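Local coordinates for aminopeptidase N (Francisella tularensis subsp. tularensis, PDB 5DLL), which probably releases N-terminal amino acids from peptides by zinc-dependent hydrolysis, a step thought to serve the breakdown of intracellular peptides, at residues 238-241 with 242-246; 255-259 with 260-264; 307-310 with 311-315; 334-337 with 338-341; 417-420 with 421-425. All blocks are in the same frame, centred on the assembly; numbering follows the deposited sequence.

How the contacts relate
All five contacts belong to the peptidase M1 domain. Contacts 3 and 4, the nearest to the middle of the chain, are buried turns of two helices that meet beside the zinc ion. In contact 3 histidines bind the metal directly, whereas contact 4 supplies a second shell and charged groups paired with other helices. Contact 1 is largely apolar on its buried sides and packs against contact 3. Contact 2, the loop and strand that follow the helix of contact 1, relies on aromatic packing and one hydroxyl. Contact 5, at the surface, mixes aliphatic, charged and aromatic groups and touches contacts 2 and 3.

Contact 1. Residues 238-241 with 242-246; sequences AMQA and VKDSM
Regular alpha-helical bonds join 238-241 to 242-246, from Val-242 N to Ala-238 O (3.0 Å) down to Ser-245 N to Ala-241 O (3.0 Å); between them Asp-244 N bonds to Gln-240 O at 2.9 Å. Over this turn the Gln-240 side chain bends at chi2 (54°), which swings its amide along the helix toward the next turn. NE2 then points at Asp-244 OD1, 3.4 Å away: a weak hydrogen bond, with the amide and carboxylate planes 45° apart. Lys-243 crosses the Gln-240 side chain at about a right angle, its CB 4.0 Å from Gln-240 NE2, and its extended chain carries NZ on to a salt bridge with Asp-211. On the buried side Val-242 turns CG2 to the Ala-238 carbonyl oxygen at 3.4 Å. The Ser-245 hydroxyl is directed back at Ala-241 O, though the modelled separation is too short to be trusted. The helix is the connection of a beta-alpha-beta unit: Met-239 and Met-246 lie on strands 207-214 and 220-227, Ala-241 and Val-242 pack on Val-307 of helix 297-312, and Asp-244 and Ser-245 touch Phe-342 of helix 328-346.

Contact 2. Residues 255-259 with 260-264; sequences LEYDL and DTFMI
Tyr-257 reaches across to Thr-261 and Phe-262 where the chain returns from helix 236-253 into strand 261-267, closing a beta-alpha-beta unit whose first strand, 220-227, runs parallel beside the second. One hydrogen bond joins the two segments: the phenol OH of Tyr-257 donates to Thr-261 O at 2.6 Å. That oxygen lies at the edge of the tyrosine ring, near its plane, while the hydroxyl is tilted 30° from the carbonyl plane. The aromatic part is an offset edge-to-face pair. Phe-262 turns its edge toward the face of Tyr-257, with centroids 5.5 Å apart and planes almost perpendicular at 89°. CG of Tyr-257 lies opposite its backbone N (chi1 -171°), which sends the ring across the bend to the start of the strand. Apolar packing adds Phe-262 CB, 3.6 Å from Tyr-257 CZ. Around the pair, Tyr-257 also rests on Met-246 and Val-221, and Phe-262 on Leu-223, while backbone hydrogen bonds from Phe-262 to Ser-222 and Glu-224 hold the strand in its sheet. At the bend, Leu-259 N stands 3.6 Å above the Tyr-257 ring plane, toward the rim, and Leu-259 CB is 3.7 Å from Thr-261 O.

Contact 3. Residues 307-310 with 311-315; sequences VGHE and YFHNW. With ZN (zinc ion), chain B.
Phe-312 lays one face of its ring over the peptide of Gly-308, one helical turn back: Gly-308 O stands 3.0 Å above the ring plane toward the rim, and Gly-308 CA makes an off-centre CH-pi contact, 4.2 Å from the centroid. Gly-308 O also accepts the backbone N-H of Phe-312. Trp-248 and, edge-to-face, Phe-342 also meet this ring. His-309 and His-313 converge on the zinc ion, bound by His-309 NE2 at 2.2 Å and by His-313 NE2 at 2.1 Å. Different first torsions bring the rings together: CG of His-309 lies opposite its backbone N (174°), that of His-313 beside it (-84°). The imidazole planes stand 80° apart. ND1 of His-313 is hydrogen-bonded to Thr-316 O, and together with the zinc bond this fixes the ring's rotation. Glu-310 runs alongside, with OE1 at the imidazole edge, 3.7 Å from His-313 CD2. These three residues form the HExxH zinc-binding motif found in M1 and other zincin peptidases, and Glu-332 adds a third protein ligand. With the Glu-310 carboxylate near the metal but not bound to it, a zinc-activated water could attack the peptide bond, the glutamate probably acting as general base as in relatives.

Contact 4. Residues 334-337 with 338-341; sequences LTVF and RDQE
Glu-341 folds back over Phe-337, one turn earlier in helix 328-346. Its CB sits 3.4 Å from Phe-337 O, the carbonyl that also accepts the Glu-341 N-H. CG then lies over one face of the phenyl ring, 3.9 Å from the centroid and 17° off the normal, a CH-pi contact. A bend at chi2 (-66°) keeps the chain beside the ring, with Glu-341 CD 4.1 Å from Phe-337 CZ and Glu-341 OE2 3.9 Å from Phe-337 CE1. The carboxylate plane is inclined 31° to the ring. At the tip, OE2 forms a salt bridge with Arg-401, and OE1 with both Arg-252 and Arg-349; three arginines thus ring this buried carboxylate and would probably stabilise its charge. Backbone bonds run from Arg-338 N to Leu-334 O through to the Glu-341 bond. Val-336 and Asp-339 lie side by side, Val-336 CG1 4.0 Å from Asp-339 OD1. Arg-338 sets CG 3.1 Å from Leu-334 O, but a bend at chi3 leads its guanidinium away to a salt bridge with Asp-249 and a hydrogen bond to Thr-316. Asp-339 OD1 probably bonds to His-309 ND1, which would help to orient this zinc ligand, while Thr-335, hydrogen-bonded to Lys-331 O, lies against His-313. With Glu-332 of the same helix binding zinc after HExxH, this is the gluzincin site of M1 aminopeptidases.

Contact 5. Residues 417-420 with 421-425; sequences KLYF and ERHDG
With CG of Tyr-419 opposite its backbone N (chi1 177°) and that of His-423 beside the N (-53°), the two side chains cross at about a right angle, one turn apart. They make an offset edge-to-face pair: His-423 turns its edge to the tyrosine face, CD2 lying 3.9 Å from Tyr-419 CD1 and the planes 75° apart. ND1 of His-423 is held by Gln-426 OE1, which steadies the imidazole. Leu-418 places CD2 over the centre of one face of the Arg-422 guanidinium, 3.8 Å above its plane, while Arg-422 NH2 forms a salt bridge with Asp-439. These residues belong to the last turns of helix 390-423 in the M1 domain, whose next elements, strand 427-428 and helix 430-439, cover Tyr-419 and His-423. On the exposed flank Glu-421 spreads its extended chain between two neighbours: OE1 lies 3.4 Å from Leu-418 CD1, OE2 3.5 Å from Lys-417 CG. Lys-417 NZ remains 5.0 Å from Glu-421 OE2, too far for a salt bridge. Backbone bonds run from Glu-421 N to Lys-417 O through to Asp-424 N to Phe-420 O (3.0 Å). Phe-420 has Tyr-419 CD2 over one face of its ring, 4.0 Å above the plane, and also meets Trp-315 edge-to-face.

Contact 1. Residues 238-241 with 242-246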
# COMPACT_ATOMS: atom_id res chain seq x y z
N ALA A 238 -16.27 -8.51 -2.90
CA ALA A 238 -15.27 -8.92 -1.90
C ALA A 238 -15.25 -10.43 -1.72
O ALA A 238 -14.18 -11.03 -1.63
CB ALA A 238 -15.55 -8.24 -0.58
N MET A 239 -16.42 -11.05 -1.65
CA MET A 239 -16.52 -12.50 -1.55
C MET A 239 -15.78 -13.16 -2.70
O MET A 239 -15.08 -14.15 -2.50
CB MET A 239 -17.99 -12.95 -1.56
CG MET A 239 -18.19 -14.46 -1.44
SD MET A 239 -17.46 -15.18 0.05
CE MET A 239 -18.79 -14.92 1.22
N GLN A 240 -15.94 -12.60 -3.90
CA GLN A 240 -15.22 -13.09 -5.07
C GLN A 240 -13.71 -12.92 -4.91
O GLN A 240 -12.95 -13.82 -5.26
CB GLN A 240 -15.70 -12.39 -6.34
CG GLN A 240 -15.32 -13.12 -7.62
CD GLN A 240 -15.77 -14.57 -7.62
OE1 GLN A 240 -16.95 -14.86 -7.41
NE2 GLN A 240 -14.83 -15.48 -7.84
N ALA A 241 -13.28 -11.78 -4.37
CA ALA A 241 -11.86 -11.53 -4.09
C ALA A 241 -11.27 -12.54 -3.11
O ALA A 241 -10.09 -12.86 -3.19
CB ALA A 241 -11.66 -10.12 -3.57
N VAL A 242 -12.10 -13.05 -2.19
CA VAL A 242 -11.67 -14.09 -1.25
C VAL A 242 -11.42 -15.41 -1.99
O VAL A 242 -10.45 -16.12 -1.70
CB VAL A 242 -12.72 -14.30 -0.13
CG1 VAL A 242 -12.36 -15.50 0.74
CG2 VAL A 242 -12.84 -13.05 0.72
N LYS A 243 -12.30 -15.75 -2.93
CA LYS A 243 -12.15 -16.97 -3.72
C LYS A 243 -10.94 -16.89 -4.65
O LYS A 243 -10.20 -17.86 -4.79
CB LYS A 243 -13.42 -17.23 -4.53
CG LYS A 243 -14.65 -17.51 -3.69
CD LYS A 243 -15.88 -17.67 -4.56
CE LYS A 243 -17.09 -18.10 -3.74
NZ LYS A 243 -18.36 -17.81 -4.46
N ASP A 244 -10.76 -15.74 -5.29
CA ASP A 244 -9.60 -15.49 -6.15
C ASP A 244 -8.30 -15.58 -5.34
O ASP A 244 -7.30 -16.12 -5.82
CB ASP A 244 -9.67 -14.10 -6.79
CG ASP A 244 -10.95 -13.87 -7.61
OD1 ASP A 244 -11.50 -14.84 -8.19
OD2 ASP A 244 -11.40 -12.70 -7.66
N SER A 245 -8.33 -15.04 -4.12
CA SER A 245 -7.17 -15.06 -3.22
C SER A 245 -6.79 -16.47 -2.81
O SER A 245 -5.63 -16.85 -2.87
CB SER A 245 -7.47 -14.24 -1.96
OG SER A 245 -7.83 -12.91 -2.28
N MET A 246 -7.79 -17.22 -2.36
CA MET A 246 -7.59 -18.58 -1.87
C MET A 246 -7.03 -19.49 -2.95
O MET A 246 -6.08 -20.24 -2.70
CB MET A 246 -8.91 -19.15 -1.33
CG MET A 246 -9.21 -18.81 0.12
SD MET A 246 -10.86 -19.32 0.64
CE MET A 246 -10.58 -19.61 2.38

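Contact 2. Residues 255-259 with 260-264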
# COMPACT_ATOMS: atom_id res chain seq x y z
N LEU A 255 -0.26 -23.06 -0.89
CA LEU A 255 -0.74 -22.73 0.45
C LEU A 255 -2.25 -22.86 0.54
O LEU A 255 -3.00 -22.08 -0.06
CB LEU A 255 -0.30 -21.31 0.84
CG LEU A 255 1.22 -21.13 0.92
CD1 LEU A 255 1.58 -19.67 1.12
CD2 LEU A 255 1.81 -22.00 2.02
N GLU A 256 -2.67 -23.87 1.30
CA GLU A 256 -4.07 -24.15 1.55
C GLU A 256 -4.51 -23.51 2.88
O GLU A 256 -3.76 -23.49 3.86
CB GLU A 256 -4.26 -25.67 1.61
CG GLU A 256 -5.69 -26.15 1.43
CD GLU A 256 -5.81 -27.66 1.53
OE1 GLU A 256 -4.83 -28.37 1.18
OE2 GLU A 256 -6.88 -28.14 1.95
N TYR A 257 -5.74 -22.99 2.91
CA TYR A 257 -6.32 -22.46 4.14
C TYR A 257 -6.35 -23.55 5.21
O TYR A 257 -6.49 -24.73 4.89
CB TYR A 257 -7.73 -21.91 3.89
CG TYR A 257 -8.33 -21.15 5.07
CD1 TYR A 257 -7.71 -20.01 5.59
CD2 TYR A 257 -9.53 -21.56 5.65
CE1 TYR A 257 -8.26 -19.32 6.66
CE2 TYR A 257 -10.08 -20.87 6.72
CZ TYR A 257 -9.45 -19.75 7.21
OH TYR A 257 -10.00 -19.07 8.26
N ASP A 258 -6.22 -23.15 6.47
CA ASP A 258 -5.98 -24.09 7.57
C ASP A 258 -7.16 -24.32 8.54
O ASP A 258 -7.07 -25.20 9.41
CB ASP A 258 -4.70 -23.67 8.33
CG ASP A 258 -4.66 -22.18 8.66
OD1 ASP A 258 -5.46 -21.39 8.11
OD2 ASP A 258 -3.80 -21.79 9.48
N LEU A 259 -8.24 -23.56 8.39
CA LEU A 259 -9.43 -23.69 9.24
C LEU A 259 -10.66 -24.05 8.43
O LEU A 259 -10.65 -23.96 7.21
CB LEU A 259 -9.68 -22.39 9.99
CG LEU A 259 -8.52 -21.81 10.80
CD1 LEU A 259 -8.80 -20.35 11.15
CD2 LEU A 259 -8.27 -22.62 12.06
N ASP A 260 -11.73 -24.43 9.12
CA ASP A 260 -13.00 -24.80 8.47
C ASP A 260 -13.89 -23.61 8.18
O ASP A 260 -14.91 -23.76 7.51
CB ASP A 260 -13.79 -25.80 9.33
CG ASP A 260 -12.99 -27.03 9.68
OD1 ASP A 260 -12.02 -27.35 8.95
OD2 ASP A 260 -13.33 -27.68 10.69
N THR A 261 -13.54 -22.44 8.71
CA THR A 261 -14.30 -21.21 8.46
C THR A 261 -13.39 -19.99 8.36
O THR A 261 -12.33 -19.95 8.97
CB THR A 261 -15.42 -20.99 9.51
OG1 THR A 261 -15.93 -19.65 9.42
CG2 THR A 261 -14.94 -21.24 10.91
N PHE A 262 -13.81 -19.02 7.56
CA PHE A 262 -13.04 -17.80 7.33
C PHE A 262 -14.02 -16.64 7.27
O PHE A 262 -14.94 -16.64 6.45
CB PHE A 262 -12.27 -17.90 6.01
CG PHE A 262 -11.56 -16.63 5.62
CD1 PHE A 262 -10.29 -16.36 6.10
CD2 PHE A 262 -12.16 -15.72 4.75
CE1 PHE A 262 -9.63 -15.19 5.75
CE2 PHE A 262 -11.50 -14.56 4.39
CZ PHE A 262 -10.23 -14.29 4.89
N MET A 263 -13.82 -15.66 8.14
CA MET A 263 -14.78 -14.59 8.33
C MET A 263 -14.17 -13.24 7.98
O MET A 263 -12.97 -13.03 8.14
CB MET A 263 -15.26 -14.57 9.78
CG MET A 263 -16.10 -15.78 10.16
SD MET A 263 -16.31 -15.93 11.94
CE MET A 263 -14.71 -16.59 12.43
N ILE A 264 -15.02 -12.34 7.49
CA ILE A 264 -14.67 -10.94 7.31
C ILE A 264 -15.75 -10.11 7.98
O ILE A 264 -16.92 -10.47 7.94
CB ILE A 264 -14.58 -10.54 5.82
CG1 ILE A 264 -13.36 -11.21 5.17
CG2 ILE A 264 -14.50 -9.03 5.66
CD1 ILE A 264 -13.25 -10.97 3.68

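Contact 3. Residues 307-310 with 311-315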
# COMPACT_ATOMS: atom_id res chain seq x y z
N VAL A 307 -8.32 -7.28 0.01
CA VAL A 307 -8.76 -8.58 0.51
C VAL A 307 -7.64 -9.59 0.34
O VAL A 307 -7.35 -10.37 1.26
CB VAL A 307 -10.03 -9.07 -0.24
CG1 VAL A 307 -10.36 -10.51 0.13
CG2 VAL A 307 -11.22 -8.17 0.05
N GLY A 308 -7.01 -9.58 -0.83
CA GLY A 308 -5.87 -10.45 -1.10
C GLY A 308 -4.81 -10.33 -0.03
O GLY A 308 -4.49 -11.31 0.64
N HIS A 309 -4.30 -9.12 0.14
CA HIS A 309 -3.19 -8.86 1.06
C HIS A 309 -3.43 -9.44 2.44
O HIS A 309 -2.56 -10.08 3.02
CB HIS A 309 -2.96 -7.35 1.17
CG HIS A 309 -1.93 -6.97 2.19
ND1 HIS A 309 -0.65 -6.58 1.85
CD2 HIS A 309 -2.00 -6.92 3.54
CE1 HIS A 309 0.02 -6.31 2.95
NE2 HIS A 309 -0.77 -6.51 3.99
N GLU A 310 -4.62 -9.21 2.98
CA GLU A 310 -4.93 -9.66 4.33
C GLU A 310 -5.06 -11.19 4.39
O GLU A 310 -4.65 -11.80 5.38
CB GLU A 310 -6.20 -8.98 4.88
CG GLU A 310 -6.15 -7.45 4.93
CD GLU A 310 -4.96 -6.88 5.70
OE1 GLU A 310 -4.50 -7.51 6.68
OE2 GLU A 310 -4.49 -5.78 5.34
N TYR A 311 -5.61 -11.81 3.34
CA TYR A 311 -5.69 -13.27 3.29
C TYR A 311 -4.29 -13.90 3.27
O TYR A 311 -4.06 -14.95 3.89
CB TYR A 311 -6.52 -13.78 2.09
CG TYR A 311 -6.48 -15.29 1.95
CD1 TYR A 311 -7.27 -16.11 2.76
CD2 TYR A 311 -5.60 -15.91 1.06
CE1 TYR A 311 -7.20 -17.49 2.67
CE2 TYR A 311 -5.53 -17.29 0.96
CZ TYR A 311 -6.33 -18.08 1.76
OH TYR A 311 -6.27 -19.45 1.67
N PHE A 312 -3.36 -13.26 2.57
CA PHE A 312 -2.00 -13.80 2.42
C PHE A 312 -1.23 -13.79 3.74
O PHE A 312 -0.37 -14.64 3.95
CB PHE A 312 -1.25 -13.06 1.30
CG PHE A 312 -1.97 -13.08 -0.03
CD1 PHE A 312 -2.68 -14.21 -0.44
CD2 PHE A 312 -1.96 -11.97 -0.86
CE1 PHE A 312 -3.36 -14.22 -1.64
CE2 PHE A 312 -2.63 -11.98 -2.07
CZ PHE A 312 -3.33 -13.11 -2.46
N HIS A 313 -1.56 -12.86 4.64
CA HIS A 313 -0.98 -12.88 6.00
C HIS A 313 -1.23 -14.19 6.74
O HIS A 313 -0.44 -14.56 7.61
CB HIS A 313 -1.50 -11.73 6.86
CG HIS A 313 -0.77 -10.44 6.67
ND1 HIS A 313 0.60 -10.34 6.78
CD2 HIS A 313 -1.21 -9.20 6.37
CE1 HIS A 313 0.97 -9.09 6.56
NE2 HIS A 313 -0.12 -8.38 6.30
N ASN A 314 -2.31 -14.89 6.40
CA ASN A 314 -2.64 -16.16 7.05
C ASN A 314 -1.44 -17.09 7.19
O ASN A 314 -1.31 -17.77 8.20
CB ASN A 314 -3.76 -16.89 6.31
CG ASN A 314 -4.29 -18.07 7.09
OD1 ASN A 314 -4.72 -17.91 8.23
ND2 ASN A 314 -4.27 -19.26 6.49
N TRP A 315 -0.58 -17.11 6.17
CA TRP A 315 0.67 -17.87 6.25
C TRP A 315 1.84 -16.96 6.58
O TRP A 315 2.58 -17.23 7.52
CB TRP A 315 0.92 -18.67 4.95
CG TRP A 315 0.12 -19.93 4.91
CD1 TRP A 315 -1.10 -20.11 4.32
CD2 TRP A 315 0.45 -21.18 5.53
NE1 TRP A 315 -1.54 -21.40 4.53
CE2 TRP A 315 -0.60 -22.08 5.26
CE3 TRP A 315 1.55 -21.63 6.28
CZ2 TRP A 315 -0.59 -23.40 5.71
CZ3 TRP A 315 1.56 -22.94 6.72
CH2 TRP A 315 0.50 -23.81 6.44
ZN ZN B . -0.28 -6.25 6.08

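Contact 4. Residues 334-337 with 338-341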
# COMPACT_ATOMS: atom_id res chain seq x y z
N LEU A 334 7.02 -9.36 2.75
CA LEU A 334 6.73 -10.64 2.12
C LEU A 334 5.27 -10.69 1.65
O LEU A 334 5.00 -11.12 0.54
CB LEU A 334 7.03 -11.79 3.08
CG LEU A 334 6.80 -13.22 2.58
CD1 LEU A 334 7.54 -13.48 1.28
CD2 LEU A 334 7.22 -14.23 3.64
N THR A 335 4.35 -10.25 2.50
CA THR A 335 2.92 -10.25 2.19
C THR A 335 2.56 -9.17 1.16
O THR A 335 1.58 -9.32 0.43
CB THR A 335 2.07 -10.02 3.46
OG1 THR A 335 2.55 -10.85 4.52
CG2 THR A 335 0.61 -10.34 3.19
N VAL A 336 3.34 -8.09 1.11
CA VAL A 336 3.17 -7.03 0.11
C VAL A 336 3.64 -7.55 -1.24
O VAL A 336 2.96 -7.38 -2.26
CB VAL A 336 3.95 -5.75 0.49
CG1 VAL A 336 4.06 -4.80 -0.70
CG2 VAL A 336 3.28 -5.03 1.66
N PHE A 337 4.81 -8.19 -1.25
CA PHE A 337 5.32 -8.82 -2.46
C PHE A 337 4.29 -9.79 -3.02
O PHE A 337 4.04 -9.83 -4.22
CB PHE A 337 6.63 -9.56 -2.16
CG PHE A 337 7.08 -10.45 -3.28
CD1 PHE A 337 7.74 -9.92 -4.38
CD2 PHE A 337 6.85 -11.82 -3.23
CE1 PHE A 337 8.15 -10.73 -5.41
CE2 PHE A 337 7.27 -12.64 -4.26
CZ PHE A 337 7.92 -12.10 -5.35
N ARG A 338 3.67 -10.56 -2.13
CA ARG A 338 2.65 -11.51 -2.55
C ARG A 338 1.41 -10.83 -3.11
O ARG A 338 0.91 -11.24 -4.16
CB ARG A 338 2.28 -12.42 -1.39
CG ARG A 338 3.43 -13.31 -0.94
CD ARG A 338 3.04 -14.08 0.31
NE ARG A 338 2.03 -15.08 -0.02
CZ ARG A 338 1.27 -15.71 0.87
NH1 ARG A 338 1.37 -15.46 2.16
NH2 ARG A 338 0.39 -16.60 0.46
N ASP A 339 0.92 -9.79 -2.44
CA ASP A 339 -0.27 -9.07 -2.92
C ASP A 339 -0.03 -8.40 -4.28
O ASP A 339 -0.94 -8.33 -5.11
CB ASP A 339 -0.81 -8.06 -1.88
CG ASP A 339 -0.36 -6.60 -2.14
OD1 ASP A 339 0.27 -6.01 -1.23
OD2 ASP A 339 -0.66 -6.04 -3.21
N GLN A 340 1.18 -7.91 -4.52
CA GLN A 340 1.48 -7.26 -5.80
C GLN A 340 1.72 -8.29 -6.91
O GLN A 340 1.51 -7.99 -8.09
CB GLN A 340 2.62 -6.24 -5.67
CG GLN A 340 3.97 -6.77 -5.24
CD GLN A 340 4.93 -5.66 -4.83
OE1 GLN A 340 4.51 -4.60 -4.37
NE2 GLN A 340 6.23 -5.92 -4.97
N GLU A 341 2.13 -9.50 -6.54
CA GLU A 341 2.20 -10.64 -7.47
C GLU A 341 0.82 -11.19 -7.80
O GLU A 341 0.57 -11.64 -8.92
CB GLU A 341 3.05 -11.76 -6.88
CG GLU A 341 4.54 -11.49 -6.90
CD GLU A 341 5.09 -11.41 -8.30
OE1 GLU A 341 4.72 -12.24 -9.15
OE2 GLU A 341 5.91 -10.50 -8.56

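Contact 5. Residues 417-420 with 421-425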
# COMPACT_ATOMS: atom_id res chain seq x y z
N LYS A 417 8.72 -23.19 0.65
CA LYS A 417 8.47 -24.55 1.14
C LYS A 417 9.30 -24.84 2.40
O LYS A 417 8.77 -25.33 3.40
CB LYS A 417 8.78 -25.56 0.03
CG LYS A 417 8.51 -27.02 0.36
CD LYS A 417 7.10 -27.44 -0.01
CE LYS A 417 6.89 -28.93 0.26
NZ LYS A 417 5.60 -29.42 -0.30
N LEU A 418 10.60 -24.53 2.35
CA LEU A 418 11.51 -24.77 3.48
C LEU A 418 11.28 -23.79 4.63
O LEU A 418 11.39 -24.16 5.80
CB LEU A 418 12.97 -24.67 3.02
CG LEU A 418 14.02 -25.09 4.06
CD1 LEU A 418 13.90 -26.57 4.39
CD2 LEU A 418 15.43 -24.76 3.59
N TYR A 419 10.98 -22.54 4.29
CA TYR A 419 10.68 -21.50 5.28
C TYR A 419 9.58 -21.94 6.24
O TYR A 419 9.72 -21.78 7.45
CB TYR A 419 10.30 -20.19 4.57
CG TYR A 419 9.89 -19.06 5.49
CD1 TYR A 419 10.83 -18.37 6.25
CD2 TYR A 419 8.56 -18.64 5.56
CE1 TYR A 419 10.46 -17.32 7.08
CE2 TYR A 419 8.18 -17.59 6.39
CZ TYR A 419 9.13 -16.93 7.15
OH TYR A 419 8.76 -15.89 7.97
N PHE A 420 8.50 -22.51 5.71
CA PHE A 420 7.39 -23.00 6.53
C PHE A 420 7.74 -24.31 7.23
O PHE A 420 7.28 -24.55 8.34
CB PHE A 420 6.12 -23.17 5.70
CG PHE A 420 5.59 -21.88 5.14
CD1 PHE A 420 5.10 -20.90 5.98
CD2 PHE A 420 5.58 -21.64 3.77
CE1 PHE A 420 4.62 -19.70 5.48
CE2 PHE A 420 5.09 -20.45 3.26
CZ PHE A 420 4.62 -19.48 4.12
N GLU A 421 8.54 -25.15 6.58
CA GLU A 421 8.99 -26.41 7.20
C GLU A 421 9.77 -26.14 8.49
O GLU A 421 9.53 -26.77 9.52
CB GLU A 421 9.84 -27.23 6.21
CG GLU A 421 9.02 -28.01 5.18
CD GLU A 421 9.82 -28.52 3.98
OE1 GLU A 421 11.05 -28.28 3.89
OE2 GLU A 421 9.22 -29.16 3.10
N ARG A 422 10.69 -25.18 8.45
CA ARG A 422 11.46 -24.80 9.64
C ARG A 422 10.61 -24.08 10.68
O ARG A 422 10.68 -24.38 11.87
CB ARG A 422 12.62 -23.89 9.26
CG ARG A 422 13.76 -24.58 8.54
CD ARG A 422 14.85 -23.60 8.15
NE ARG A 422 16.01 -24.28 7.57
CZ ARG A 422 17.03 -23.68 6.98
NH1 ARG A 422 17.08 -22.35 6.86
NH2 ARG A 422 18.02 -24.41 6.49
N HIS A 423 9.80 -23.13 10.21
CA HIS A 423 9.28 -22.08 11.08
C HIS A 423 7.75 -21.99 11.21
O HIS A 423 7.24 -20.96 11.64
CB HIS A 423 9.82 -20.73 10.60
CG HIS A 423 11.31 -20.69 10.47
ND1 HIS A 423 12.16 -21.15 11.46
CD2 HIS A 423 12.11 -20.23 9.48
CE1 HIS A 423 13.41 -20.98 11.08
NE2 HIS A 423 13.41 -20.42 9.88
N ASP A 424 7.02 -23.05 10.88
CA ASP A 424 5.59 -23.08 11.18
C ASP A 424 5.41 -23.01 12.70
O ASP A 424 6.05 -23.76 13.44
CB ASP A 424 4.92 -24.34 10.60
CG ASP A 424 3.41 -24.38 10.86
OD1 ASP A 424 2.80 -23.33 11.13
OD2 ASP A 424 2.83 -25.48 10.78
N GLY A 425 4.58 -22.09 13.16
CA GLY A 425 4.39 -21.85 14.60
C GLY A 425 5.61 -21.25 15.28
O GLY A 425 5.90 -21.58 16.42